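Local coordinates for protein N-alpha-acetyltransferase 35, NatC auxiliary subunit (Saccharomyces cerevisiae, PDB 6YGA) that serves as a subunit of the NatC N-terminal acetyltransferase, which acetylates the N-terminal methionine of the L-A virus Gag protein, at residues Asp421-Gln424 with Ala425-Ser429; Ser499-Lys502 with Lys503-Leu507; Phe559-Leu562 with Lys563-Leu567. All blocks are in the same frame, centred on the assembly; numbering follows the deposited sequence.

Interaction 1 of 3, residues Asp421-Gln424 with Ala425-Ser429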
ATOM      1  N   ASP B 421      18.697 -14.430   7.481  1.00 37.99           N
ATOM      2  CA  ASP B 421      20.137 -14.647   7.376  1.00 39.59           C
ATOM      3  C   ASP B 421      20.782 -14.711   8.754  1.00 40.17           C
ATOM      4  O   ASP B 421      21.549 -15.633   9.051  1.00 42.63           O
ATOM      5  CB  ASP B 421      20.775 -13.540   6.534  1.00 40.42           C
ATOM      6  CG  ASP B 421      22.222 -13.840   6.162  1.00 44.36           C
ATOM      7  OD1 ASP B 421      22.454 -14.778   5.371  1.00 45.35           O
ATOM      8  OD2 ASP B 421      23.125 -13.133   6.656  1.00 47.73           O
ATOM      9  N   SER B 422      20.475 -13.734   9.611  1.00 41.12           N
ATOM     10  CA  SER B 422      21.015 -13.731  10.967  1.00 41.44           C
ATOM     11  C   SER B 422      20.585 -14.975  11.733  1.00 41.86           C
ATOM     12  O   SER B 422      21.373 -15.554  12.489  1.00 41.10           O
ATOM     13  CB  SER B 422      20.566 -12.466  11.698  1.00 39.23           C
ATOM     14  OG  SER B 422      21.092 -12.414  13.010  1.00 42.87           O
ATOM     15  N   LEU B 423      19.338 -15.404  11.541  1.00 42.58           N
ATOM     16  CA  LEU B 423      18.856 -16.606  12.211  1.00 43.92           C
ATOM     17  C   LEU B 423      19.608 -17.839  11.723  1.00 44.87           C
ATOM     18  O   LEU B 423      20.009 -18.694  12.523  1.00 44.24           O
ATOM     19  CB  LEU B 423      17.355 -16.753  11.978  1.00 44.21           C
ATOM     20  CG  LEU B 423      16.574 -17.627  12.949  1.00 49.05           C
ATOM     21  CD1 LEU B 423      16.779 -17.148  14.379  1.00 51.38           C
ATOM     22  CD2 LEU B 423      15.110 -17.575  12.571  1.00 50.99           C
ATOM     23  N   GLN B 424      19.815 -17.942  10.406  1.00 40.80           N
ATOM     24  CA  GLN B 424      20.547 -19.076   9.852  1.00 41.76           C
ATOM     25  C   GLN B 424      21.983 -19.113  10.365  1.00 43.14           C
ATOM     26  O   GLN B 424      22.506 -20.184  10.692  1.00 43.20           O
ATOM     27  CB  GLN B 424      20.522 -19.017   8.322  1.00 40.24           C
ATOM     28  CG  GLN B 424      21.246 -20.170   7.641  1.00 38.19           C
ATOM     29  CD  GLN B 424      21.431 -19.953   6.149  1.00 38.55           C
ATOM     30  OE1 GLN B 424      20.678 -19.210   5.515  1.00 36.95           O
ATOM     31  NE2 GLN B 424      22.440 -20.599   5.582  1.00 38.85           N
ATOM     32  N   ALA B 425      22.634 -17.951  10.456  1.00 42.59           N
ATOM     33  CA  ALA B 425      23.998 -17.909  10.971  1.00 40.00           C
ATOM     34  C   ALA B 425      24.056 -18.260  12.451  1.00 42.46           C
ATOM     35  O   ALA B 425      25.077 -18.770  12.924  1.00 45.53           O
ATOM     36  CB  ALA B 425      24.610 -16.531  10.730  1.00 38.57           C
ATOM     37  N   GLN B 426      22.985 -17.993  13.202  1.00 43.71           N
ATOM     38  CA  GLN B 426      22.992 -18.335  14.621  1.00 44.37           C
ATOM     39  C   GLN B 426      22.792 -19.833  14.820  1.00 43.99           C
ATOM     40  O   GLN B 426      23.427 -20.437  15.692  1.00 47.03           O
ATOM     41  CB  GLN B 426      21.921 -17.533  15.365  1.00 42.63           C
ATOM     42  CG  GLN B 426      21.982 -17.660  16.883  1.00 43.79           C
ATOM     43  CD  GLN B 426      23.237 -17.047  17.481  1.00 46.45           C
ATOM     44  OE1 GLN B 426      23.810 -16.108  16.928  1.00 46.18           O
ATOM     45  NE2 GLN B 426      23.671 -17.579  18.619  1.00 41.49           N
ATOM     46  N   PHE B 427      21.906 -20.445  14.026  1.00 43.22           N
ATOM     47  CA  PHE B 427      21.822 -21.902  13.991  1.00 43.83           C
ATOM     48  C   PHE B 427      23.150 -22.511  13.562  1.00 46.97           C
ATOM     49  O   PHE B 427      23.571 -23.545  14.093  1.00 45.82           O
ATOM     50  CB  PHE B 427      20.715 -22.351  13.036  1.00 40.15           C
ATOM     51  CG  PHE B 427      19.335 -22.313  13.628  1.00 42.63           C
ATOM     52  CD1 PHE B 427      19.040 -23.024  14.778  1.00 42.87           C
ATOM     53  CD2 PHE B 427      18.321 -21.594  13.010  1.00 41.85           C
ATOM     54  CE1 PHE B 427      17.768 -23.000  15.316  1.00 43.06           C
ATOM     55  CE2 PHE B 427      17.045 -21.568  13.543  1.00 40.05           C
ATOM     56  CZ  PHE B 427      16.767 -22.272  14.696  1.00 41.14           C
ATOM     57  N   GLU B 428      23.825 -21.877  12.602  1.00 51.10           N
ATOM     58  CA  GLU B 428      25.090 -22.405  12.107  1.00 55.71           C
ATOM     59  C   GLU B 428      26.159 -22.394  13.195  1.00 56.53           C
ATOM     60  O   GLU B 428      26.970 -23.323  13.286  1.00 58.56           O
ATOM     61  CB  GLU B 428      25.543 -21.596  10.889  1.00 62.48           C
ATOM     62  CG  GLU B 428      26.273 -22.408   9.833  1.00 71.69           C
ATOM     63  CD  GLU B 428      27.675 -22.787  10.252  1.00 81.68           C
ATOM     64  OE1 GLU B 428      28.320 -21.986  10.962  1.00 83.77           O
ATOM     65  OE2 GLU B 428      28.130 -23.887   9.875  1.00 87.92           O
ATOM     66  N   SER B 429      26.169 -21.359  14.041  1.00 55.14           N
ATOM     67  CA  SER B 429      27.197 -21.270  15.074  1.00 55.97           C
ATOM     68  C   SER B 429      27.014 -22.334  16.150  1.00 55.66           C
ATOM     69  O   SER B 429      27.986 -22.715  16.812  1.00 56.25           O
ATOM     70  CB  SER B 429      27.201 -19.873  15.697  1.00 56.03           C
ATOM     71  OG  SER B 429      25.973 -19.592  16.340  1.00 55.55           O
TER

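Interaction 2 of 3, residues Ser499-Lys502 with Lys503-Leu507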
ATOM      1  N   SER B 499      17.255 -51.561   3.074  1.00 75.91           N
ATOM      2  CA  SER B 499      18.347 -52.514   3.244  1.00 77.92           C
ATOM      3  C   SER B 499      18.113 -53.429   4.440  1.00 80.46           C
ATOM      4  O   SER B 499      18.551 -54.586   4.430  1.00 81.88           O
ATOM      5  CB  SER B 499      19.674 -51.770   3.392  1.00 76.71           C
ATOM      6  OG  SER B 499      19.720 -51.053   4.613  1.00 76.47           O
HETATM    7  N   MSE B 500      17.429 -52.938   5.471  1.00 80.39           N
HETATM    8  CA  MSE B 500      17.097 -53.763   6.628  1.00 85.04           C
HETATM    9  C   MSE B 500      16.184 -54.910   6.222  1.00 86.17           C
HETATM   10  O   MSE B 500      16.345 -56.038   6.686  1.00 88.93           O
HETATM   11  CB  MSE B 500      16.431 -52.928   7.724  1.00 86.04           C
HETATM   12  CG  MSE B 500      17.389 -52.082   8.549  1.00 89.00           C
HETATM   13 SE   MSE B 500      16.480 -51.103   9.976  0.67 92.22          SE
HETATM   14  CE  MSE B 500      18.045 -50.358  10.875  1.00 92.76           C
ATOM     15  N   ASN B 501      15.224 -54.611   5.345  1.00 84.13           N
ATOM     16  CA  ASN B 501      14.321 -55.652   4.863  1.00 88.16           C
ATOM     17  C   ASN B 501      15.064 -56.676   4.014  1.00 95.55           C
ATOM     18  O   ASN B 501      14.782 -57.877   4.091  1.00101.40           O
ATOM     19  CB  ASN B 501      13.172 -55.029   4.074  1.00 84.45           C
ATOM     20  CG  ASN B 501      12.130 -56.048   3.663  1.00 87.84           C
ATOM     21  OD1 ASN B 501      11.955 -57.074   4.322  1.00 89.09           O
ATOM     22  ND2 ASN B 501      11.432 -55.772   2.568  1.00 89.22           N
ATOM     23  N   LYS B 502      16.020 -56.221   3.195  1.00 97.03           N
ATOM     24  CA  LYS B 502      16.840 -57.158   2.434  1.00 99.72           C
ATOM     25  C   LYS B 502      17.678 -58.030   3.360  1.00102.79           C
ATOM     26  O   LYS B 502      17.827 -59.234   3.127  1.00109.44           O
ATOM     27  CB  LYS B 502      17.746 -56.407   1.457  1.00101.28           C
ATOM     28  CG  LYS B 502      17.024 -55.641   0.357  1.00102.67           C
ATOM     29  CD  LYS B 502      17.983 -55.323  -0.785  1.00105.52           C
ATOM     30  CE  LYS B 502      17.392 -54.323  -1.767  1.00102.93           C
ATOM     31  NZ  LYS B 502      17.320 -52.952  -1.188  1.00 98.81           N
ATOM     32  N   LYS B 503      18.237 -57.435   4.417  1.00 97.17           N
ATOM     33  CA  LYS B 503      19.067 -58.195   5.345  1.00 96.24           C
ATOM     34  C   LYS B 503      18.242 -59.190   6.151  1.00 94.14           C
ATOM     35  O   LYS B 503      18.738 -60.270   6.493  1.00 97.03           O
ATOM     36  CB  LYS B 503      19.818 -57.238   6.272  1.00 94.92           C
ATOM     37  CG  LYS B 503      20.813 -57.908   7.204  1.00 99.27           C
ATOM     38  CD  LYS B 503      21.420 -56.898   8.163  1.00 99.70           C
ATOM     39  CE  LYS B 503      22.163 -57.591   9.293  1.00106.05           C
ATOM     40  NZ  LYS B 503      22.481 -56.653  10.406  1.00106.70           N
ATOM     41  N   LEU B 504      16.986 -58.850   6.455  1.00 88.59           N
ATOM     42  CA  LEU B 504      16.123 -59.769   7.193  1.00 87.92           C
ATOM     43  C   LEU B 504      15.874 -61.051   6.407  1.00 88.77           C
ATOM     44  O   LEU B 504      15.875 -62.147   6.980  1.00 93.43           O
ATOM     45  CB  LEU B 504      14.796 -59.088   7.529  1.00 85.80           C
ATOM     46  CG  LEU B 504      14.772 -58.148   8.733  1.00 85.64           C
ATOM     47  CD1 LEU B 504      13.452 -57.400   8.790  1.00 71.16           C
ATOM     48  CD2 LEU B 504      15.002 -58.930  10.018  1.00 77.24           C
ATOM     49  N   LYS B 505      15.654 -60.931   5.096  1.00 86.88           N
ATOM     50  CA  LYS B 505      15.386 -62.110   4.279  1.00 92.85           C
ATOM     51  C   LYS B 505      16.568 -63.071   4.289  1.00 97.36           C
ATOM     52  O   LYS B 505      16.385 -64.294   4.266  1.00 99.91           O
ATOM     53  CB  LYS B 505      15.046 -61.689   2.849  1.00 92.51           C
ATOM     54  CG  LYS B 505      13.884 -60.709   2.754  1.00 90.33           C
ATOM     55  CD  LYS B 505      13.526 -60.400   1.308  1.00 90.73           C
ATOM     56  CE  LYS B 505      12.353 -59.436   1.223  1.00 90.03           C
ATOM     57  NZ  LYS B 505      11.921 -59.203  -0.182  1.00 90.51           N
ATOM     58  N   LYS B 506      17.792 -62.537   4.327  1.00 99.65           N
ATOM     59  CA  LYS B 506      18.971 -63.397   4.378  1.00106.89           C
ATOM     60  C   LYS B 506      19.103 -64.089   5.728  1.00110.54           C
ATOM     61  O   LYS B 506      19.621 -65.210   5.801  1.00118.10           O
ATOM     62  CB  LYS B 506      20.233 -62.582   4.086  1.00107.13           C
ATOM     63  CG  LYS B 506      20.118 -61.638   2.900  1.00103.54           C
ATOM     64  CD  LYS B 506      21.234 -60.601   2.923  1.00101.60           C
ATOM     65  CE  LYS B 506      21.104 -59.603   1.782  1.00 96.88           C
ATOM     66  NZ  LYS B 506      22.108 -58.508   1.895  1.00 94.00           N
ATOM     67  N   LEU B 507      18.634 -63.450   6.796  1.00107.20           N
ATOM     68  CA  LEU B 507      18.841 -63.961   8.144  1.00108.62           C
ATOM     69  C   LEU B 507      17.891 -65.109   8.458  1.00110.02           C
ATOM     70  O   LEU B 507      16.696 -65.053   8.154  1.00108.87           O
ATOM     71  CB  LEU B 507      18.648 -62.846   9.172  1.00106.13           C
ATOM     72  CG  LEU B 507      19.774 -61.824   9.345  1.00105.02           C
ATOM     73  CD1 LEU B 507      19.392 -60.782  10.382  1.00103.44           C
ATOM     74  CD2 LEU B 507      21.069 -62.516   9.740  1.00109.16           C
TER

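Interaction 3 of 3, residues Phe559-Leu562 with Lys563-Leu567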
ATOM      1  N   PHE B 559      17.010 -11.165 -23.634  1.00 38.49           N
ATOM      2  CA  PHE B 559      17.726  -9.905 -23.472  1.00 37.95           C
ATOM      3  C   PHE B 559      19.007  -9.895 -24.298  1.00 38.99           C
ATOM      4  O   PHE B 559      19.319  -8.905 -24.968  1.00 37.89           O
ATOM      5  CB  PHE B 559      18.034  -9.672 -21.990  1.00 38.30           C
ATOM      6  CG  PHE B 559      18.651  -8.330 -21.687  1.00 36.83           C
ATOM      7  CD1 PHE B 559      20.017  -8.129 -21.825  1.00 34.80           C
ATOM      8  CD2 PHE B 559      17.867  -7.275 -21.240  1.00 35.06           C
ATOM      9  CE1 PHE B 559      20.587  -6.904 -21.537  1.00 33.37           C
ATOM     10  CE2 PHE B 559      18.433  -6.047 -20.946  1.00 33.96           C
ATOM     11  CZ  PHE B 559      19.794  -5.860 -21.097  1.00 32.02           C
ATOM     12  N   ALA B 560      19.761 -11.000 -24.260  1.00 39.73           N
ATOM     13  CA  ALA B 560      21.039 -11.072 -24.966  1.00 41.02           C
ATOM     14  C   ALA B 560      20.855 -10.997 -26.478  1.00 42.07           C
ATOM     15  O   ALA B 560      21.709 -10.445 -27.184  1.00 43.43           O
ATOM     16  CB  ALA B 560      21.770 -12.356 -24.578  1.00 40.60           C
ATOM     17  N   ILE B 561      19.752 -11.545 -26.991  1.00 42.51           N
ATOM     18  CA  ILE B 561      19.435 -11.394 -28.407  1.00 43.50           C
ATOM     19  C   ILE B 561      19.153  -9.933 -28.732  1.00 44.33           C
ATOM     20  O   ILE B 561      19.640  -9.402 -29.737  1.00 45.84           O
ATOM     21  CB  ILE B 561      18.253 -12.309 -28.785  1.00 40.74           C
ATOM     22  CG1 ILE B 561      18.685 -13.780 -28.753  1.00 38.51           C
ATOM     23  CG2 ILE B 561      17.689 -11.935 -30.150  1.00 35.98           C
ATOM     24  CD1 ILE B 561      17.536 -14.760 -28.868  1.00 39.35           C
ATOM     25  N   LEU B 562      18.383  -9.253 -27.879  1.00 43.97           N
ATOM     26  CA  LEU B 562      18.091  -7.842 -28.114  1.00 43.87           C
ATOM     27  C   LEU B 562      19.366  -7.006 -28.097  1.00 44.74           C
ATOM     28  O   LEU B 562      19.555  -6.127 -28.947  1.00 46.20           O
ATOM     29  CB  LEU B 562      17.092  -7.326 -27.077  1.00 42.76           C
ATOM     30  CG  LEU B 562      15.683  -7.912 -27.184  1.00 41.79           C
ATOM     31  CD1 LEU B 562      14.838  -7.548 -25.976  1.00 40.66           C
ATOM     32  CD2 LEU B 562      15.015  -7.446 -28.467  1.00 44.13           C
ATOM     33  N   LYS B 563      20.261  -7.267 -27.139  1.00 43.01           N
ATOM     34  CA  LYS B 563      21.510  -6.513 -27.101  1.00 43.86           C
ATOM     35  C   LYS B 563      22.417  -6.865 -28.274  1.00 43.13           C
ATOM     36  O   LYS B 563      23.136  -5.994 -28.779  1.00 45.53           O
ATOM     37  CB  LYS B 563      22.241  -6.736 -25.776  1.00 42.92           C
ATOM     38  CG  LYS B 563      23.576  -6.016 -25.734  1.00 45.58           C
ATOM     39  CD  LYS B 563      24.241  -6.038 -24.377  1.00 48.65           C
ATOM     40  CE  LYS B 563      25.535  -5.233 -24.424  1.00 51.49           C
ATOM     41  NZ  LYS B 563      26.343  -5.363 -23.184  1.00 55.72           N
ATOM     42  N   SER B 564      22.388  -8.118 -28.736  1.00 39.38           N
ATOM     43  CA  SER B 564      23.195  -8.487 -29.895  1.00 40.93           C
ATOM     44  C   SER B 564      22.821  -7.670 -31.126  1.00 43.81           C
ATOM     45  O   SER B 564      23.682  -7.388 -31.966  1.00 45.10           O
ATOM     46  CB  SER B 564      23.051  -9.978 -30.195  1.00 41.44           C
ATOM     47  OG  SER B 564      23.502 -10.768 -29.110  1.00 41.35           O
ATOM     48  N   PHE B 565      21.551  -7.287 -31.256  1.00 44.02           N
ATOM     49  CA  PHE B 565      21.120  -6.433 -32.355  1.00 47.09           C
ATOM     50  C   PHE B 565      21.291  -4.952 -32.049  1.00 48.97           C
ATOM     51  O   PHE B 565      20.913  -4.118 -32.881  1.00 49.12           O
ATOM     52  CB  PHE B 565      19.657  -6.720 -32.703  1.00 45.93           C
ATOM     53  CG  PHE B 565      19.453  -7.985 -33.493  1.00 46.89           C
ATOM     54  CD1 PHE B 565      19.541  -7.973 -34.876  1.00 48.03           C
ATOM     55  CD2 PHE B 565      19.160  -9.179 -32.856  1.00 45.86           C
ATOM     56  CE1 PHE B 565      19.346  -9.131 -35.610  1.00 49.36           C
ATOM     57  CE2 PHE B 565      18.963 -10.338 -33.582  1.00 46.54           C
ATOM     58  CZ  PHE B 565      19.056 -10.314 -34.962  1.00 49.63           C
ATOM     59  N   GLY B 566      21.832  -4.612 -30.878  1.00 47.67           N
ATOM     60  CA  GLY B 566      22.039  -3.238 -30.473  1.00 46.57           C
ATOM     61  C   GLY B 566      20.812  -2.502 -29.988  1.00 47.41           C
ATOM     62  O   GLY B 566      20.827  -1.267 -29.957  1.00 47.72           O
ATOM     63  N   LEU B 567      19.753  -3.206 -29.592  1.00 48.33           N
ATOM     64  CA  LEU B 567      18.509  -2.536 -29.229  1.00 49.74           C
ATOM     65  C   LEU B 567      18.412  -2.199 -27.750  1.00 49.38           C
ATOM     66  O   LEU B 567      17.619  -1.325 -27.380  1.00 49.91           O
ATOM     67  CB  LEU B 567      17.308  -3.393 -29.623  1.00 51.13           C
ATOM     68  CG  LEU B 567      17.175  -3.628 -31.123  1.00 55.91           C
ATOM     69  CD1 LEU B 567      15.884  -4.340 -31.406  1.00 58.54           C
ATOM     70  CD2 LEU B 567      17.236  -2.313 -31.874  1.00 56.60           C
TER

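Interaction 1 of 3, residues Asp421-Gln424 with Ala425-Ser429
Leu423 and Phe427 meet one turn apart on helix 406-429. Their side chains lie side by side and point the same way. CG of Leu423 touches the ring atom CE2 of Phe427 at 4.0 Å. The ring swings back over the preceding turn because CG of Phe427 sits anti to its own carbonyl carbon (chi1 -82°). This brings CD2 of Phe427 to 3.4 Å from the backbone O of Leu423, which approaches the ring obliquely. The same oxygen accepts the N-H of Phe427 at 3.0 Å, in an almost straight bond (173°). A weak second bond reaches it from Gln426 N.

The neighbouring helical bonds run from Ala425 N to Asp421 O and from Glu428 N to Gln424 O, both 2.9 Å. Near the end of the helix, Ser429 OG donates to Gln426 O at 2.8 Å.

Further out, Ser391 of helix 386-402 touches both Leu423 and Phe427, and Leu387 adds to the cover of Phe427. On helix 433-456, Phe427 meets Thr439 and the ring of Tyr435. Lys443 NZ of that helix bonds Gln424 OE1 and forms a salt bridge with Asp421 OD1. Apolar and polar contacts together thus join this helix to helix 433-456.

Interaction 2 of 3, residues Ser499-Lys502 with Lys503-Leu507
Asn501 and Lys505 provide the side-chain contact of this turn. Their chains cross at a slant, and CE of Lys505 lies 3.9 Å from OD1 and 4.0 Å from ND2 of Asn501. The meeting is a van der Waals one, between a methylene and the end of an amide. Lys505 comes back along the helix because its CG stands anti to the carbonyl carbon (chi1 -56°) and the rest of the chain is extended. On the way, its CG passes 3.3 Å from the backbone O of Asn501. Lys506 does the same one residue later, with CG 3.3 Å from Lys502 O. Leu504 lays its CG at 3.3 Å from O of Met500, which is present as selenomethionine.

These residues form the last turns of helix 465-506, which pairs with helix 511-564 in a long helical hairpin. Leu504 is the buried residue of the group and packs on Leu516 of the second helix. Lys503 and Leu507 touch Leu516 too, and Asn501 touches Tyr520.

The backbone bonds weaken toward the helix end. Lys503 N donates to Ser499 O and Leu504 N to Met500 O, each at 2.9 Å. Lys505 N to Asn501 O is already weak at 3.3 Å. Both bonds of Leu507 N, to the O atoms of Lys503 and Leu504, are weak as well. Leu507 leaves the helical conformation, and its O accepts a bond from Lys513 NZ.

Interaction 3 of 3, residues Phe559-Leu562 with Lys563-Leu567
The backbone from Phe559 to Leu567 finishes helix 511-564 in a Schellman motif: Leu567 N donates to Leu562 O at 3.0 Å, Gly566 N donates to Lys563 O at 2.8 Å, and Gly566 has positive phi (78°). Positive phi is readily adopted by glycine, and it turns the chain back so that Leu567 lies over the last turn. CB of Leu567 comes to 3.6 Å from Leu562 O. Its CD1 faces CD2 of Leu562 in a looser apolar contact across the cap.

Ser564 folds its hydroxyl back on the helix, with OG anti to the carbonyl carbon (chi1 -61°). OG donates to Ala560 O at 2.7 Å. The N-H of Ser564 reaches that same oxygen at 2.9 Å, and the two donors come from opposite faces of the carbonyl plane. Ser564 OG also has a hydrogen bond with Ile615 N.

Ile561 and Phe565 run alongside each other in the same direction. CG2 of Ile561 meets CE2 of Phe565 at 4.0 Å. The carbonyl O of Ile561 lies at the edge of the Phe565 ring, near its plane, 3.2 Å from CD2 of Phe565. It also accepts the N-H of Phe565.

Several elements close over this helix end. Ile561 and Phe565 pack on Leu626 of helix 619-653, and the Phe565 ring meets Phe622 edge-to-face. Leu562 and Leu567 both touch Leu727 of strand 724-729, while helix 668-701 supplies Ile692 to Leu562 and Leu696 to Leu567.

The chemistry is that of a capped helix end whose apolar side chains pack on neighbouring elements while the turn itself stays partly open to solvent. Gly566 and Leu567 supply the turn's backbone donors, and the Ser564 hydroxyl links the last helical turn to Ile615.

In the fold
All three contacts are local, each on one helix or running off its C-terminal end. Interactions 2 and 3 lie on consecutive helices, yet their centres are about 61 Å apart. Interaction 2 is a surface contact at the hairpin tip, its centre about 54 Å from the centre of the chain. Its lysines pack mainly through their methylenes, with one buried leucine. Interactions 1 and 3 are partly buried and each pairs an aliphatic side chain with a phenylalanine. Interaction 1 adds a polar group in which Lys443 of a neighbouring helix meets two side chains. Interaction 3 meets two helices, a strand and loop residues and ends in a Schellman cap, whereas interaction 2 ends in weak backbone bonds.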